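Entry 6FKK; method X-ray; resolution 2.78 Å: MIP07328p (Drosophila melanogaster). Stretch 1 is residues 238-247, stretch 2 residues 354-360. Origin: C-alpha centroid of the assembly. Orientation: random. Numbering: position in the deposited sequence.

Stretch 1 (238-247) GGPYSHGKSW
Stretch 2 (354-360) AVNFIKN

Stretch 2 is helical throughout, the continuation of a helix that begins earlier in the chain; Lys 359 N donates to Val 355 O at 3.1 Å and Asn 360 N to Asn 356 O at 2.9 Å. Stretch 1 is a compact loop. Gly 238 (phi/psi 78/177), Gly 239 (-103/-172) and Pro 240 (-79/148) are extended, Tyr 241 turns sharply at 59/-122, Ser 242 (-70/-12) and His 243 (-83/7) form a short 3-10 segment, Gly 244 (-71/-16) and Lys 245 (-109/9) continue the turn, and Ser 246 (-124/155) and Trp 247 (-65/150) extend again. The carbonyl of His 243 ties the loop together: Gly 239 N donates to His 243 O at 2.9 Å, and Ser 246 N reaches His 243 O weakly at 3.3 Å. His 243 N to Pro 240 O, 3.0 Å, and Gly 244 N to Tyr 241 O, 3.1 Å, close the turn. In register, the CA atoms of Gly 239 and Val 355 lie nearest, 6.7 Å apart.

The helix presents Val 355 and Lys 359, one turn apart, with both CA-to-CB bonds toward the loop; His 243 and Ser 246 point theirs toward the helix. Only 300 Å² is buried in total, and polar and apolar contacts converge on one imidazole. His 243 (chi1 m, chi2 -78°) lays a ring face against Val 355 (chi1 t), whose CB sits 4.2 Å from the ring centroid and 11° off the normal, a CH-pi contact. The ring edge is left to Lys 359, whose NZ donates to His 243 ND1 at 3.0 Å near the ring plane, where the nitrogen lone pair lies.

Lys 359 reaches this site with chi1 m and the other three angles t, an extended chain. Its NZ also donates to Ser 246 OG at 2.7 Å, and Ser 246 (chi1 p) passes its own proton back to the loop, OG to His 243 O at 3.2 Å. The serine thus links the lysine to the carbonyl that organizes the turn. Trp 247 (chi1 m, chi2 98°) leads its indole away from the helix.

Beside this network, Pro 240 CD packs on Val 355 CG2 at 3.9 Å. Gly 239 allows a close approach here: an ideal CB would point toward the helix and stand 3.2 Å from Val 355 CG2, a tight fit, besides clashing with Pro 240 CD at 2.8 Å. Asn 356 (chi1 m, chi2 -77°) brings ND2 to 3.4 Å from His 243 CE1, obliquely to the ring.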

# COMPACT_ATOMS: atom_id res chain seq x y z
N GLY A 238 -15.33 -12.06 -19.68
CA GLY A 238 -14.71 -13.29 -20.12
C GLY A 238 -14.66 -13.39 -21.63
O GLY A 238 -15.14 -12.54 -22.37
N GLY A 239 -14.05 -14.48 -22.09
CA GLY A 239 -13.91 -14.73 -23.51
C GLY A 239 -14.88 -15.77 -24.02
O GLY A 239 -15.79 -16.22 -23.30
N PRO A 240 -14.72 -16.17 -25.27
CA PRO A 240 -15.64 -17.15 -25.86
C PRO A 240 -15.32 -18.57 -25.42
O PRO A 240 -14.17 -18.93 -25.17
CB PRO A 240 -15.41 -16.98 -27.36
CG PRO A 240 -13.98 -16.59 -27.45
CD PRO A 240 -13.71 -15.72 -26.24
N TYR A 241 -16.38 -19.38 -25.33
CA TYR A 241 -16.29 -20.83 -25.13
C TYR A 241 -15.55 -21.10 -23.82
O TYR A 241 -15.99 -20.62 -22.77
CB TYR A 241 -15.68 -21.45 -26.39
CG TYR A 241 -16.51 -21.23 -27.63
CD1 TYR A 241 -17.89 -21.02 -27.55
CD2 TYR A 241 -15.93 -21.22 -28.89
CE1 TYR A 241 -18.65 -20.82 -28.69
CE2 TYR A 241 -16.68 -21.02 -30.03
CZ TYR A 241 -18.04 -20.82 -29.92
OH TYR A 241 -18.80 -20.62 -31.06
N SER A 242 -14.44 -21.84 -23.84
CA SER A 242 -13.74 -22.21 -22.61
C SER A 242 -13.06 -21.03 -21.93
O SER A 242 -12.64 -21.15 -20.77
CB SER A 242 -12.71 -23.30 -22.90
OG SER A 242 -11.95 -23.00 -24.06
N HIS A 243 -12.94 -19.89 -22.61
CA HIS A 243 -12.38 -18.69 -22.00
C HIS A 243 -13.39 -17.91 -21.18
O HIS A 243 -13.08 -16.81 -20.72
CB HIS A 243 -11.79 -17.78 -23.09
CG HIS A 243 -10.87 -18.48 -24.04
ND1 HIS A 243 -9.57 -18.80 -23.72
CD2 HIS A 243 -11.06 -18.91 -25.31
CE1 HIS A 243 -9.00 -19.40 -24.75
NE2 HIS A 243 -9.88 -19.48 -25.72
N GLY A 244 -14.60 -18.45 -20.98
CA GLY A 244 -15.66 -17.71 -20.32
C GLY A 244 -15.45 -17.50 -18.84
O GLY A 244 -16.13 -16.66 -18.25
N LYS A 245 -14.54 -18.24 -18.22
CA LYS A 245 -14.27 -18.11 -16.79
C LYS A 245 -12.91 -17.47 -16.51
O LYS A 245 -12.48 -17.46 -15.35
CB LYS A 245 -14.35 -19.47 -16.11
CG LYS A 245 -15.75 -20.06 -16.03
CD LYS A 245 -15.75 -21.34 -15.21
CE LYS A 245 -17.15 -21.90 -15.06
NZ LYS A 245 -17.17 -23.12 -14.19
N SER A 246 -12.23 -16.95 -17.52
CA SER A 246 -10.91 -16.37 -17.37
C SER A 246 -10.91 -14.93 -17.88
O SER A 246 -11.73 -14.55 -18.72
CB SER A 246 -9.85 -17.19 -18.12
OG SER A 246 -10.25 -17.44 -19.46
N TRP A 247 -9.99 -14.13 -17.35
CA TRP A 247 -9.87 -12.75 -17.79
C TRP A 247 -9.43 -12.69 -19.24
O TRP A 247 -8.72 -13.57 -19.74
CB TRP A 247 -8.86 -11.99 -16.93
CG TRP A 247 -9.18 -11.91 -15.47
CD1 TRP A 247 -8.69 -12.70 -14.47
CD2 TRP A 247 -10.05 -10.96 -14.83
NE1 TRP A 247 -9.21 -12.31 -13.26
CE2 TRP A 247 -10.05 -11.24 -13.45
CE3 TRP A 247 -10.84 -9.91 -15.30
CZ2 TRP A 247 -10.80 -10.51 -12.54
CZ3 TRP A 247 -11.59 -9.18 -14.39
CH2 TRP A 247 -11.56 -9.48 -13.03
N ALA A 354 -7.15 -14.04 -30.01
CA ALA A 354 -6.88 -12.81 -29.28
C ALA A 354 -6.83 -13.06 -27.77
O ALA A 354 -6.03 -12.45 -27.06
CB ALA A 354 -7.93 -11.75 -29.61
N VAL A 355 -7.67 -13.97 -27.28
CA VAL A 355 -7.67 -14.28 -25.85
C VAL A 355 -6.44 -15.11 -25.49
O VAL A 355 -5.79 -14.87 -24.47
CB VAL A 355 -8.97 -14.99 -25.45
CG1 VAL A 355 -8.96 -15.33 -23.97
CG2 VAL A 355 -10.18 -14.12 -25.79
N ASN A 356 -6.10 -16.09 -26.33
CA ASN A 356 -4.91 -16.89 -26.07
C ASN A 356 -3.65 -16.04 -26.11
O ASN A 356 -2.68 -16.34 -25.40
CB ASN A 356 -4.80 -18.04 -27.08
CG ASN A 356 -5.68 -19.22 -26.71
OD1 ASN A 356 -5.34 -20.01 -25.83
ND2 ASN A 356 -6.80 -19.36 -27.40
N PHE A 357 -3.63 -14.99 -26.93
CA PHE A 357 -2.46 -14.13 -27.00
C PHE A 357 -2.20 -13.43 -25.67
O PHE A 357 -1.08 -13.47 -25.14
CB PHE A 357 -2.63 -13.10 -28.12
CG PHE A 357 -1.46 -12.17 -28.28
CD1 PHE A 357 -0.40 -12.50 -29.10
CD2 PHE A 357 -1.42 -10.97 -27.59
CE1 PHE A 357 0.68 -11.65 -29.24
CE2 PHE A 357 -0.34 -10.11 -27.73
CZ PHE A 357 0.71 -10.45 -28.56
N ILE A 358 -3.23 -12.78 -25.12
CA ILE A 358 -3.05 -12.07 -23.86
C ILE A 358 -2.81 -13.03 -22.71
O ILE A 358 -2.23 -12.65 -21.68
CB ILE A 358 -4.25 -11.15 -23.58
CG1 ILE A 358 -3.89 -10.12 -22.51
CG2 ILE A 358 -5.47 -11.95 -23.17
CD1 ILE A 358 -5.00 -9.14 -22.20
N LYS A 359 -3.23 -14.29 -22.84
CA LYS A 359 -2.86 -15.30 -21.86
C LYS A 359 -1.41 -15.75 -22.04
O LYS A 359 -0.76 -16.13 -21.07
CB LYS A 359 -3.79 -16.51 -21.96
CG LYS A 359 -5.23 -16.22 -21.58
CD LYS A 359 -6.07 -17.49 -21.63
CE LYS A 359 -7.49 -17.24 -21.14
NZ LYS A 359 -8.28 -18.49 -21.03
N ASN A 360 -0.90 -15.69 -23.27
CA ASN A 360 0.49 -16.08 -23.52
C ASN A 360 1.47 -14.95 -23.23
O ASN A 360 2.62 -15.22 -22.89
CB ASN A 360 0.65 -16.54 -24.97
CG ASN A 360 -0.08 -17.84 -25.25
OD1 ASN A 360 -0.24 -18.68 -24.36
ND2 ASN A 360 -0.51 -18.02 -26.49